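Local coordinates for peptidase S9 prolyl oligopeptidase catalytic domain-containing protein (Pyrococcus horikoshii, PDB 4HXE) that probably cleaves peptides as a serine protease of the prolyl oligopeptidase (S9) family, joining a beta-propeller to an alpha/beta-hydrolase domain, and binds magnesium ions, at residues K238-H243 against D508-G513; M471-L476 against A536-I541; S487-S492 against L544-C549; I491-T496 against S554-H559. All coordinates share one frame; numbering follows the deposited sequence.

Interaction 1: K238-H243 against D508-G513; sequences KYVSEH and DKEVIG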
loop_
_atom_site.group_PDB
_atom_site.type_symbol
_atom_site.label_atom_id
_atom_site.label_comp_id
_atom_site.label_asym_id
_atom_site.label_seq_id
_atom_site.Cartn_x
_atom_site.Cartn_y
_atom_site.Cartn_z
ATOM N N LYS A 238 50.572 24.826 16.783
ATOM C CA LYS A 238 50.730 23.989 17.973
ATOM C C LYS A 238 49.398 23.534 18.583
ATOM O O LYS A 238 49.321 22.438 19.139
ATOM C CB LYS A 238 51.538 24.735 19.036
ATOM C CG LYS A 238 52.976 24.909 18.558
ATOM C CD LYS A 238 53.933 25.547 19.559
ATOM C CE LYS A 238 55.247 25.708 18.750
ATOM N NZ LYS A 238 56.448 25.797 19.651
ATOM N N TYR A 239 48.362 24.372 18.524
ATOM C CA TYR A 239 47.073 24.010 19.142
ATOM C C TYR A 239 46.038 24.232 18.101
ATOM O O TYR A 239 46.091 25.260 17.371
ATOM C CB TYR A 239 46.763 24.899 20.367
ATOM C CG TYR A 239 47.884 24.882 21.390
ATOM C CD1 TYR A 239 48.025 23.816 22.267
ATOM C CD2 TYR A 239 48.850 25.895 21.411
ATOM C CE1 TYR A 239 49.077 23.754 23.194
ATOM C CE2 TYR A 239 49.900 25.867 22.323
ATOM C CZ TYR A 239 49.990 24.802 23.213
ATOM O OH TYR A 239 51.021 24.765 24.079
ATOM N N VAL A 240 45.092 23.311 17.999
ATOM C CA VAL A 240 44.009 23.524 17.091
ATOM C C VAL A 240 43.244 24.773 17.525
ATOM O O VAL A 240 42.674 25.448 16.677
ATOM C CB VAL A 240 43.055 22.305 16.908
ATOM C CG1 VAL A 240 43.879 21.025 16.651
ATOM C CG2 VAL A 240 42.218 22.106 18.135
ATOM N N SER A 241 43.257 25.099 18.824
ATOM C CA SER A 241 42.582 26.317 19.323
ATOM C C SER A 241 43.194 27.666 18.835
ATOM O O SER A 241 42.634 28.754 19.107
ATOM C CB SER A 241 42.597 26.296 20.846
ATOM O OG SER A 241 41.850 25.158 21.299
ATOM N N GLU A 242 44.332 27.608 18.150
ATOM C CA GLU A 242 44.952 28.823 17.672
ATOM C C GLU A 242 44.014 29.469 16.662
ATOM O O GLU A 242 43.243 28.758 16.009
ATOM C CB GLU A 242 46.339 28.513 17.001
ATOM C CG GLU A 242 47.510 28.458 17.963
ATOM C CD GLU A 242 48.751 27.880 17.278
ATOM O OE1 GLU A 242 49.121 28.331 16.173
ATOM O OE2 GLU A 242 49.363 26.970 17.853
ATOM N N HIS A 243 44.114 30.793 16.493
ATOM C CA HIS A 243 43.281 31.470 15.503
ATOM C C HIS A 243 43.553 31.020 14.087
ATOM O O HIS A 243 44.658 31.037 13.634
ATOM C CB HIS A 243 43.464 32.981 15.545
ATOM C CG HIS A 243 42.796 33.652 16.724
ATOM N ND1 HIS A 243 41.761 33.077 17.424
ATOM C CD2 HIS A 243 43.024 34.877 17.318
ATOM C CE1 HIS A 243 41.363 33.908 18.395
ATOM N NE2 HIS A 243 42.133 34.996 18.357
ATOM N N ASP A 508 40.719 16.509 23.550
ATOM C CA ASP A 508 40.942 16.507 24.995
ATOM C C ASP A 508 42.421 16.598 25.360
ATOM O O ASP A 508 42.774 17.156 26.397
ATOM C CB ASP A 508 40.357 15.282 25.649
ATOM C CG ASP A 508 38.852 15.327 25.736
ATOM O OD1 ASP A 508 38.160 15.650 24.802
ATOM O OD2 ASP A 508 38.356 15.009 26.791
ATOM N N LYS A 509 43.292 16.059 24.525
ATOM C CA LYS A 509 44.717 16.158 24.815
ATOM C C LYS A 509 45.129 17.604 24.867
ATOM O O LYS A 509 45.980 17.971 25.709
ATOM C CB LYS A 509 45.587 15.438 23.771
ATOM C CG LYS A 509 45.492 13.902 23.935
ATOM C CD LYS A 509 46.501 13.217 23.001
ATOM C CE LYS A 509 46.475 11.689 23.269
ATOM N NZ LYS A 509 47.266 10.951 22.226
ATOM N N GLU A 510 44.535 18.416 23.973
ATOM C CA GLU A 510 44.834 19.854 23.932
ATOM C C GLU A 510 44.116 20.590 25.102
ATOM O O GLU A 510 44.757 21.379 25.826
ATOM C CB GLU A 510 44.341 20.450 22.641
ATOM C CG GLU A 510 44.599 21.972 22.557
ATOM C CD GLU A 510 44.436 22.441 21.166
ATOM O OE1 GLU A 510 43.682 23.447 21.010
ATOM O OE2 GLU A 510 45.030 21.771 20.263
ATOM N N VAL A 511 42.804 20.354 25.284
ATOM C CA VAL A 511 42.054 21.256 26.146
ATOM C C VAL A 511 42.129 20.850 27.624
ATOM O O VAL A 511 42.024 21.712 28.570
ATOM C CB VAL A 511 40.583 21.379 25.646
ATOM C CG1 VAL A 511 39.735 22.185 26.623
ATOM C CG2 VAL A 511 40.586 21.994 24.238
ATOM N N ILE A 512 42.280 19.550 27.837
ATOM C CA ILE A 512 42.352 19.003 29.186
ATOM C C ILE A 512 43.826 18.632 29.534
ATOM O O ILE A 512 44.308 18.987 30.610
ATOM C CB ILE A 512 41.430 17.769 29.357
ATOM C CG1 ILE A 512 39.988 18.092 28.882
ATOM C CG2 ILE A 512 41.417 17.313 30.798
ATOM C CD1 ILE A 512 39.445 19.438 29.350
ATOM N N GLY A 513 44.541 17.936 28.656
ATOM C CA GLY A 513 45.964 17.670 28.957
ATOM C C GLY A 513 46.444 16.386 28.317
ATOM O O GLY A 513 45.631 15.509 27.939
#
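E510, at the end of helix 504-511 in the alpha/beta-hydrolase domain, reaches into the type I beta turn Y239-E242, which lies in a loop between two strands of the propeller, so that one carboxylate ties the two domains together here. The tight part is this buried carboxylate. Its OE2 accepts from V240 N at 2.7 Å, met on the syn side and 17° out of the carboxylate plane, while OE1 takes two donors: S241 N at 2.8 Å, through its syn lone pair, and S241 OG. Three bonds thus grip the two oxygens and fix the rotation of the group. CG of E510 stands anti to the backbone N (chi1 179°) and the chain beyond it is extended, which carries the carboxylate across to the turn. V240 CG2 adds a packing contact at 3.5 Å from E510 OE1. Were E510 an alanine, the two turn amides and the S241 hydroxyl would probably lose their shared acceptor, and a gap would probably open between turn and helix.

The looser side is the outer part of the exposed Y239: its CB still packs on the carboxylate, but the ring meets E510 only at its edge, near CG and CD, the ring and carboxylate planes standing 85° apart. The turn is braced from its own side by E242, whose OE2 accepts from Y239 N. S241 OG approaches E510 OE1 nearly along the C-O axis, at 2.5 Å.

Interaction 2: M471-L476 against A536-I541; sequences MTNWAL and APLLLI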
loop_
_atom_site.group_PDB
_atom_site.type_symbol
_atom_site.label_atom_id
_atom_site.label_comp_id
_atom_site.label_asym_id
_atom_site.label_seq_id
_atom_site.Cartn_x
_atom_site.Cartn_y
_atom_site.Cartn_z
ATOM N N MET A 471 29.896 23.570 31.879
ATOM C CA MET A 471 30.050 24.608 32.891
ATOM C C MET A 471 28.882 24.688 33.871
ATOM O O MET A 471 29.061 25.095 35.010
ATOM C CB MET A 471 30.303 25.984 32.297
ATOM C CG MET A 471 30.660 27.026 33.372
ATOM S SD MET A 471 32.362 26.763 33.908
ATOM C CE MET A 471 33.428 26.917 32.472
ATOM N N THR A 472 27.676 24.370 33.429
ATOM C CA THR A 472 26.505 24.297 34.298
ATOM C C THR A 472 26.698 23.158 35.312
ATOM O O THR A 472 26.476 23.367 36.498
ATOM C CB THR A 472 25.270 23.990 33.416
ATOM O OG1 THR A 472 25.107 25.092 32.520
ATOM C CG2 THR A 472 23.995 23.801 34.291
ATOM N N ASN A 473 27.109 21.981 34.856
ATOM C CA ASN A 473 27.460 20.871 35.817
ATOM C C ASN A 473 28.469 21.355 36.848
ATOM O O ASN A 473 28.279 21.222 38.075
ATOM C CB ASN A 473 28.070 19.664 35.068
ATOM C CG ASN A 473 27.124 19.076 34.022
ATOM O OD1 ASN A 473 25.890 19.323 34.081
ATOM N ND2 ASN A 473 27.675 18.242 33.080
ATOM N N TRP A 474 29.534 21.951 36.331
ATOM C CA TRP A 474 30.665 22.422 37.139
ATOM C C TRP A 474 30.201 23.433 38.140
ATOM O O TRP A 474 30.504 23.300 39.349
ATOM C CB TRP A 474 31.692 23.080 36.227
ATOM C CG TRP A 474 32.996 23.388 36.951
ATOM C CD1 TRP A 474 33.505 24.604 37.263
ATOM C CD2 TRP A 474 33.944 22.417 37.495
ATOM N NE1 TRP A 474 34.715 24.493 37.875
ATOM C CE2 TRP A 474 35.053 23.196 38.031
ATOM C CE3 TRP A 474 33.996 21.049 37.537
ATOM C CZ2 TRP A 474 36.151 22.605 38.655
ATOM C CZ3 TRP A 474 35.110 20.440 38.132
ATOM C CH2 TRP A 474 36.165 21.215 38.714
ATOM N N ALA A 475 29.410 24.412 37.671
ATOM C CA ALA A 475 28.863 25.508 38.529
ATOM C C ALA A 475 28.091 24.954 39.742
ATOM O O ALA A 475 28.295 25.401 40.928
ATOM C CB ALA A 475 27.994 26.454 37.726
ATOM N N LEU A 476 27.248 23.955 39.476
ATOM C CA LEU A 476 26.457 23.352 40.566
ATOM C C LEU A 476 27.301 22.530 41.560
ATOM O O LEU A 476 26.878 22.320 42.692
ATOM C CB LEU A 476 25.231 22.547 40.091
ATOM C CG LEU A 476 24.170 23.190 39.187
ATOM C CD1 LEU A 476 22.891 22.345 39.050
ATOM C CD2 LEU A 476 23.859 24.620 39.472
ATOM N N ALA A 536 21.425 22.325 43.986
ATOM C CA ALA A 536 20.327 22.938 43.227
ATOM C C ALA A 536 19.737 21.873 42.304
ATOM O O ALA A 536 20.474 21.052 41.795
ATOM C CB ALA A 536 20.837 24.099 42.370
ATOM N N PRO A 537 18.410 21.867 42.108
ATOM C CA PRO A 537 17.817 20.927 41.125
ATOM C C PRO A 537 18.373 21.121 39.713
ATOM O O PRO A 537 18.662 22.275 39.272
ATOM C CB PRO A 537 16.319 21.281 41.134
ATOM C CG PRO A 537 16.311 22.714 41.676
ATOM C CD PRO A 537 17.386 22.725 42.732
ATOM N N LEU A 538 18.519 20.003 39.004
ATOM C CA LEU A 538 19.173 20.075 37.728
ATOM C C LEU A 538 18.350 19.278 36.720
ATOM O O LEU A 538 17.925 18.160 37.015
ATOM C CB LEU A 538 20.580 19.411 37.834
ATOM C CG LEU A 538 21.376 19.207 36.520
ATOM C CD1 LEU A 538 21.796 20.555 35.901
ATOM C CD2 LEU A 538 22.593 18.377 36.926
ATOM N N LEU A 539 18.193 19.843 35.507
ATOM C CA LEU A 539 17.633 19.113 34.392
ATOM C C LEU A 539 18.794 18.871 33.448
ATOM O O LEU A 539 19.466 19.817 32.981
ATOM C CB LEU A 539 16.532 19.963 33.704
ATOM C CG LEU A 539 16.122 19.524 32.276
ATOM C CD1 LEU A 539 15.515 18.123 32.498
ATOM C CD2 LEU A 539 15.148 20.509 31.618
ATOM N N LEU A 540 19.044 17.613 33.178
ATOM C CA LEU A 540 19.957 17.242 32.113
ATOM C C LEU A 540 19.192 16.944 30.808
ATOM O O LEU A 540 18.153 16.308 30.824
ATOM C CB LEU A 540 20.791 16.000 32.499
ATOM C CG LEU A 540 21.837 16.318 33.586
ATOM C CD1 LEU A 540 22.119 15.084 34.515
ATOM C CD2 LEU A 540 23.163 16.734 32.916
ATOM N N ILE A 541 19.740 17.394 29.689
ATOM C CA ILE A 541 19.109 17.204 28.367
ATOM C C ILE A 541 20.189 16.578 27.483
ATOM O O ILE A 541 21.340 17.062 27.434
ATOM C CB ILE A 541 18.631 18.539 27.754
ATOM C CG1 ILE A 541 17.374 19.021 28.515
ATOM C CG2 ILE A 541 18.286 18.272 26.260
ATOM C CD1 ILE A 541 16.953 20.472 28.373
HETATM O O HOH W 1 24.275 22.967 43.402
#
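L476 CD1 and L538 CD1 meet at 3.8 Å, the closest apolar contact between helix segment 471-476 and the strand that starts at L538. The two leucine side chains cross at a slant. In L538, CG anti to the backbone N (chi1 172°) sends the side chain out over the sheet face toward the helix. The other methyl of L476, CD2, lies 4.2 Å from A536 CB, so the two branches of one leucine pack against residues on both sides of P537. One turn earlier in the helix, T472 CG2 touches L538 CD1 at 4.2 Å.

Polar groups take part in two ways. The amide oxygen of N473 sits 3.9 Å from L540 CD2, in a van der Waals contact with the side chains roughly at right angles; the amide is held from elsewhere, OD1 by S487 OG and ND2 by I491 O. A single water joins the backbones, donating to L476 O at 2.8 Å and accepting from A536 N at 3.0 Å.

The helix and strand run nearly antiparallel, at 158°, with their axes 10.6 Å apart, as expected of a helix lying on the central sheet of an alpha/beta-hydrolase fold. Helix 467-478 begins within the putative nucleophile elbow. Strand 538-543 pairs in parallel with strands 484-488 and 568-573, and helix 552-563 covers the same sheet face beside it, with F557 touching both N473 and L538.

Interaction 3: S487-S492 against L544-C549; sequences SENGIS and LEDYRC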
loop_
_atom_site.group_PDB
_atom_site.type_symbol
_atom_site.label_atom_id
_atom_site.label_comp_id
_atom_site.label_asym_id
_atom_site.label_seq_id
_atom_site.Cartn_x
_atom_site.Cartn_y
_atom_site.Cartn_z
ATOM N N SER A 487 21.514 21.570 32.184
ATOM C CA SER A 487 22.757 21.276 31.493
ATOM C C SER A 487 22.480 20.351 30.287
ATOM O O SER A 487 21.791 19.333 30.455
ATOM C CB SER A 487 23.708 20.613 32.450
ATOM O OG SER A 487 24.663 19.858 31.691
ATOM N N GLU A 488 22.974 20.711 29.093
ATOM C CA GLU A 488 22.598 19.973 27.838
ATOM C C GLU A 488 23.832 19.500 27.096
ATOM O O GLU A 488 24.814 20.252 26.952
ATOM C CB GLU A 488 21.790 20.849 26.891
ATOM C CG GLU A 488 20.857 21.805 27.640
ATOM C CD GLU A 488 19.820 22.399 26.718
ATOM O OE1 GLU A 488 19.424 21.656 25.766
ATOM O OE2 GLU A 488 19.416 23.595 26.930
ATOM N N ASN A 489 23.815 18.221 26.737
ATOM C CA ASN A 489 24.796 17.708 25.808
ATOM C C ASN A 489 26.169 18.115 26.257
ATOM O O ASN A 489 26.970 18.672 25.461
ATOM C CB ASN A 489 24.469 18.258 24.415
ATOM C CG ASN A 489 23.144 17.700 23.909
ATOM O OD1 ASN A 489 22.102 18.246 24.235
ATOM N ND2 ASN A 489 23.183 16.515 23.246
ATOM N N GLY A 490 26.425 17.875 27.545
ATOM C CA GLY A 490 27.541 18.511 28.233
ATOM C C GLY A 490 28.688 17.568 28.519
ATOM O O GLY A 490 28.812 16.552 27.854
ATOM N N ILE A 491 29.541 17.966 29.462
ATOM C CA ILE A 491 30.634 17.148 29.940
ATOM C C ILE A 491 30.527 17.040 31.460
ATOM O O ILE A 491 30.379 18.046 32.142
ATOM C CB ILE A 491 32.049 17.728 29.585
ATOM C CG1 ILE A 491 32.213 17.815 28.048
ATOM C CG2 ILE A 491 33.153 16.836 30.241
ATOM C CD1 ILE A 491 32.567 16.466 27.470
ATOM N N SER A 492 30.519 15.799 31.971
ATOM C CA SER A 492 30.698 15.558 33.399
ATOM C C SER A 492 32.027 14.800 33.659
ATOM O O SER A 492 32.529 14.772 34.831
ATOM C CB SER A 492 29.502 14.790 33.964
ATOM O OG SER A 492 29.474 13.492 33.446
ATOM N N LEU A 544 20.351 11.183 21.506
ATOM C CA LEU A 544 20.991 9.860 21.309
ATOM C C LEU A 544 21.935 9.798 20.144
ATOM O O LEU A 544 22.632 8.806 20.005
ATOM C CB LEU A 544 19.939 8.750 21.143
ATOM C CG LEU A 544 19.202 8.487 22.448
ATOM C CD1 LEU A 544 18.159 7.380 22.266
ATOM C CD2 LEU A 544 20.269 8.033 23.448
ATOM N N GLU A 545 21.982 10.827 19.299
ATOM C CA GLU A 545 22.918 10.782 18.157
ATOM C C GLU A 545 24.016 11.860 18.352
ATOM O O GLU A 545 24.687 12.265 17.398
ATOM C CB GLU A 545 22.167 11.030 16.840
ATOM C CG GLU A 545 21.078 10.025 16.610
ATOM C CD GLU A 545 20.250 10.420 15.399
ATOM O OE1 GLU A 545 19.418 11.318 15.429
ATOM O OE2 GLU A 545 20.511 9.863 14.376
ATOM N N ASP A 546 24.152 12.312 19.594
ATOM C CA ASP A 546 25.220 13.244 19.924
ATOM C C ASP A 546 26.512 12.451 20.114
ATOM O O ASP A 546 26.664 11.713 21.074
ATOM C CB ASP A 546 24.887 14.040 21.192
ATOM C CG ASP A 546 25.971 15.057 21.545
ATOM O OD1 ASP A 546 27.099 14.974 20.986
ATOM O OD2 ASP A 546 25.666 16.005 22.285
ATOM N N TYR A 547 27.441 12.622 19.202
ATOM C CA TYR A 547 28.735 11.939 19.300
ATOM C C TYR A 547 29.854 12.871 19.673
ATOM O O TYR A 547 30.998 12.430 19.836
ATOM C CB TYR A 547 29.083 11.166 18.002
ATOM C CG TYR A 547 27.946 10.301 17.550
ATOM C CD1 TYR A 547 27.547 10.302 16.219
ATOM C CD2 TYR A 547 27.253 9.466 18.467
ATOM C CE1 TYR A 547 26.502 9.508 15.789
ATOM C CE2 TYR A 547 26.173 8.671 18.065
ATOM C CZ TYR A 547 25.821 8.695 16.729
ATOM O OH TYR A 547 24.750 7.977 16.303
ATOM N N ARG A 548 29.523 14.150 19.790
ATOM C CA ARG A 548 30.465 15.176 20.190
ATOM C C ARG A 548 30.618 15.096 21.710
ATOM O O ARG A 548 31.758 15.060 22.246
ATOM C CB ARG A 548 29.981 16.560 19.697
ATOM C CG ARG A 548 30.815 17.745 20.266
ATOM C CD ARG A 548 32.294 17.669 19.809
ATOM N NE ARG A 548 32.374 17.149 18.440
ATOM C CZ ARG A 548 32.135 17.857 17.338
ATOM N NH1 ARG A 548 32.165 17.263 16.153
ATOM N NH2 ARG A 548 31.870 19.164 17.430
ATOM N N CYS A 549 29.469 15.119 22.422
ATOM C CA CYS A 549 29.455 14.795 23.850
ATOM C C CYS A 549 28.492 13.622 23.998
ATOM O O CYS A 549 27.285 13.850 24.054
ATOM C CB CYS A 549 28.916 15.962 24.680
ATOM S SG CYS A 549 30.081 17.363 24.600
#
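N489 and D546 meet with amide and carboxylate nearly coplanar (planes 22° apart), and N489 ND2 donates to D546 OD2 at 2.7 Å with an N-H...O angle of 158°. The pair lies where loops leave neighbouring parallel strands of the alpha/beta-hydrolase sheet, and D546 is probably the acid of a Ser-His-Asp triad. The asparagine uses the anti lone pair of OD2, on the side away from OD1, while H578 ND1, the likely triad histidine, is bonded to the same oxygen. N489 is itself steadied, its OD1 by H580 and its ND2 also by S543.

The other carboxylate oxygen serves its own loop: D546 OD1 accepts from C549 N at 2.8 Å, from above the carboxylate plane, making an Asx motif that holds the acid's rotation. A leucine at D546 would probably leave H578 ND1 and N489 ND2 without their common acceptor and set the 546-549 loop free to shift.

C549 points its side chain at the other loop. With SG anti to the carbonyl carbon (chi1 -67°), the sulfur lies 3.9 Å from I491 CD1. C549 CB packs on the carbonyl oxygens of N489 and G490; G490 O, buried here without a hydrogen-bonding partner, is 3.2 Å from C549 CB.

Interaction 4: I491-T496 against S554-H559; sequences ISYWLT and SLMFYH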
loop_
_atom_site.group_PDB
_atom_site.type_symbol
_atom_site.label_atom_id
_atom_site.label_comp_id
_atom_site.label_asym_id
_atom_site.label_seq_id
_atom_site.Cartn_x
_atom_site.Cartn_y
_atom_site.Cartn_z
ATOM N N ILE A 491 29.541 17.966 29.462
ATOM C CA ILE A 491 30.634 17.148 29.940
ATOM C C ILE A 491 30.527 17.040 31.460
ATOM O O ILE A 491 30.379 18.046 32.142
ATOM C CB ILE A 491 32.049 17.728 29.585
ATOM C CG1 ILE A 491 32.213 17.815 28.048
ATOM C CG2 ILE A 491 33.153 16.836 30.241
ATOM C CD1 ILE A 491 32.567 16.466 27.470
ATOM N N SER A 492 30.519 15.799 31.971
ATOM C CA SER A 492 30.698 15.558 33.399
ATOM C C SER A 492 32.027 14.800 33.659
ATOM O O SER A 492 32.529 14.772 34.831
ATOM C CB SER A 492 29.502 14.790 33.964
ATOM O OG SER A 492 29.474 13.492 33.446
ATOM N N TYR A 493 32.577 14.140 32.620
ATOM C CA TYR A 493 33.855 13.403 32.812
ATOM C C TYR A 493 34.780 13.472 31.586
ATOM O O TYR A 493 34.521 12.832 30.550
ATOM C CB TYR A 493 33.616 11.951 33.242
ATOM C CG TYR A 493 34.817 11.152 33.758
ATOM C CD1 TYR A 493 36.013 11.767 34.137
ATOM C CD2 TYR A 493 34.728 9.791 33.886
ATOM C CE1 TYR A 493 37.123 11.029 34.606
ATOM C CE2 TYR A 493 35.805 9.037 34.372
ATOM C CZ TYR A 493 37.001 9.675 34.729
ATOM O OH TYR A 493 38.043 8.880 35.162
ATOM N N TRP A 494 35.869 14.258 31.698
ATOM C CA TRP A 494 36.764 14.389 30.554
ATOM C C TRP A 494 37.361 13.082 30.097
ATOM O O TRP A 494 37.648 12.917 28.920
ATOM C CB TRP A 494 37.900 15.352 30.882
ATOM C CG TRP A 494 37.362 16.734 31.090
ATOM C CD1 TRP A 494 37.330 17.491 32.274
ATOM C CD2 TRP A 494 36.724 17.580 30.065
ATOM N NE1 TRP A 494 36.738 18.750 32.017
ATOM C CE2 TRP A 494 36.338 18.838 30.728
ATOM C CE3 TRP A 494 36.483 17.436 28.698
ATOM C CZ2 TRP A 494 35.752 19.915 30.018
ATOM C CZ3 TRP A 494 35.879 18.520 27.998
ATOM C CH2 TRP A 494 35.515 19.732 28.664
ATOM N N LEU A 495 37.650 12.154 31.008
ATOM C CA LEU A 495 38.315 10.911 30.508
ATOM C C LEU A 495 37.430 10.223 29.432
ATOM O O LEU A 495 37.935 9.801 28.404
ATOM C CB LEU A 495 38.609 9.920 31.641
ATOM C CG LEU A 495 39.553 8.741 31.381
ATOM C CD1 LEU A 495 38.776 7.535 30.775
ATOM C CD2 LEU A 495 40.789 9.127 30.535
ATOM N N THR A 496 36.125 10.120 29.671
ATOM C CA THR A 496 35.288 9.468 28.654
ATOM C C THR A 496 35.055 10.342 27.439
ATOM O O THR A 496 34.728 9.828 26.355
ATOM C CB THR A 496 33.943 8.973 29.253
ATOM O OG1 THR A 496 33.183 10.120 29.637
ATOM C CG2 THR A 496 34.236 8.082 30.454
ATOM N N SER A 554 25.867 12.889 30.183
ATOM C CA SER A 554 24.686 13.275 30.941
ATOM C C SER A 554 24.199 12.141 31.798
ATOM O O SER A 554 23.964 12.354 32.966
ATOM C CB SER A 554 23.530 13.740 30.023
ATOM O OG SER A 554 23.801 15.006 29.497
ATOM N N LEU A 555 24.101 10.927 31.232
ATOM C CA LEU A 555 23.467 9.842 31.957
ATOM C C LEU A 555 24.334 9.416 33.174
ATOM O O LEU A 555 23.791 9.043 34.207
ATOM C CB LEU A 555 23.173 8.638 31.017
ATOM C CG LEU A 555 22.424 7.474 31.692
ATOM C CD1 LEU A 555 21.161 7.968 32.457
ATOM C CD2 LEU A 555 22.056 6.478 30.591
ATOM N N MET A 556 25.672 9.463 33.059
ATOM C CA MET A 556 26.525 9.125 34.227
ATOM C C MET A 556 26.295 10.140 35.346
ATOM O O MET A 556 26.199 9.760 36.515
ATOM C CB MET A 556 28.019 9.069 33.873
ATOM C CG MET A 556 28.390 7.878 32.963
ATOM S SD MET A 556 30.224 7.742 32.892
ATOM C CE MET A 556 30.695 9.366 32.244
ATOM N N PHE A 557 26.277 11.414 34.988
ATOM C CA PHE A 557 26.009 12.472 35.962
ATOM C C PHE A 557 24.617 12.304 36.614
ATOM O O PHE A 557 24.458 12.426 37.853
ATOM C CB PHE A 557 26.093 13.863 35.291
ATOM C CG PHE A 557 26.423 15.021 36.247
ATOM C CD1 PHE A 557 27.269 14.860 37.379
ATOM C CD2 PHE A 557 25.911 16.301 36.014
ATOM C CE1 PHE A 557 27.554 15.963 38.253
ATOM C CE2 PHE A 557 26.216 17.404 36.875
ATOM C CZ PHE A 557 27.066 17.235 37.961
ATOM N N TYR A 558 23.633 11.943 35.795
ATOM C CA TYR A 558 22.285 11.787 36.255
ATOM C C TYR A 558 22.239 10.623 37.264
ATOM O O TYR A 558 21.752 10.792 38.373
ATOM C CB TYR A 558 21.331 11.466 35.074
ATOM C CG TYR A 558 19.979 11.026 35.584
ATOM C CD1 TYR A 558 19.084 11.990 36.098
ATOM C CD2 TYR A 558 19.623 9.704 35.611
ATOM C CE1 TYR A 558 17.859 11.635 36.606
ATOM C CE2 TYR A 558 18.391 9.325 36.110
ATOM C CZ TYR A 558 17.513 10.298 36.602
ATOM O OH TYR A 558 16.298 9.958 37.184
ATOM N N HIS A 559 22.783 9.450 36.880
ATOM C CA HIS A 559 22.752 8.285 37.741
ATOM C C HIS A 559 23.516 8.546 39.049
ATOM O O HIS A 559 23.064 8.159 40.137
ATOM C CB HIS A 559 23.440 7.087 37.054
ATOM C CG HIS A 559 22.595 6.406 36.074
ATOM N ND1 HIS A 559 23.115 5.663 35.054
ATOM C CD2 HIS A 559 21.186 6.307 35.974
ATOM C CE1 HIS A 559 22.084 5.125 34.319
ATOM N NE2 HIS A 559 20.904 5.532 34.871
#
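The backbones come closest at S492 and F557, whose CA atoms are 6.2 Å apart, where the loop leading into helix 494-500 passes beside helix 552-563. At that point S492 CB rests 3.8 Å from F557 CB and equally near CG, so the serine meets the root of the phenylalanine side chain, coming obliquely to its ring. Chi1 of 68° places S492 OG between the backbone N and the carbonyl carbon, where it bonds to Q553 O, one turn back along the helix.

Both helices belong to the alpha/beta-hydrolase domain, 552-563 lying against the central sheet and 494-500 following the chain's exit from strand 484-488. Between them M556 fills the contact with its terminal methyl. Its chain is extended to SD and then bends (chi3 -59°), which brings CE to 4.0 Å from Y493 CB, near the plane of the tyrosine ring and at its edge. T496 and M556 reach toward each other tip to tip, T496 OG1 standing 3.7 Å from M556 CE; the hydroxyl itself is bonded to D552 OD1. Around this buried packing the second subunit closes in: Y493 OH is hydrogen-bonded to Y493 OH of that chain, and T496 packs on T496 of the second subunit.

Interactions 2, 3 and 4 cluster in the alpha/beta-hydrolase domain, their centres 9 to 13 Å apart, whereas interaction 1 lies 20 to 25 Å from them at the border with the propeller. Strands 484-488 and 538-543, neighbours in the central sheet, link 2 to 3 through backbone bonds of L539 with S487 and I541 with N489. Interactions 3 and 4 share I491 and S492, and L540 of 2 packs on S554 of 4. Along the chain, 238-243 in the propeller comes first, then 471-476, 487-492, 491-496, 508-513, 536-541, 544-549 and 554-559, so the contacts interlock. The probable triad loop of interaction 3 lies beside interaction 4, which reaches the second subunit and, through W494, I512 of interaction 1.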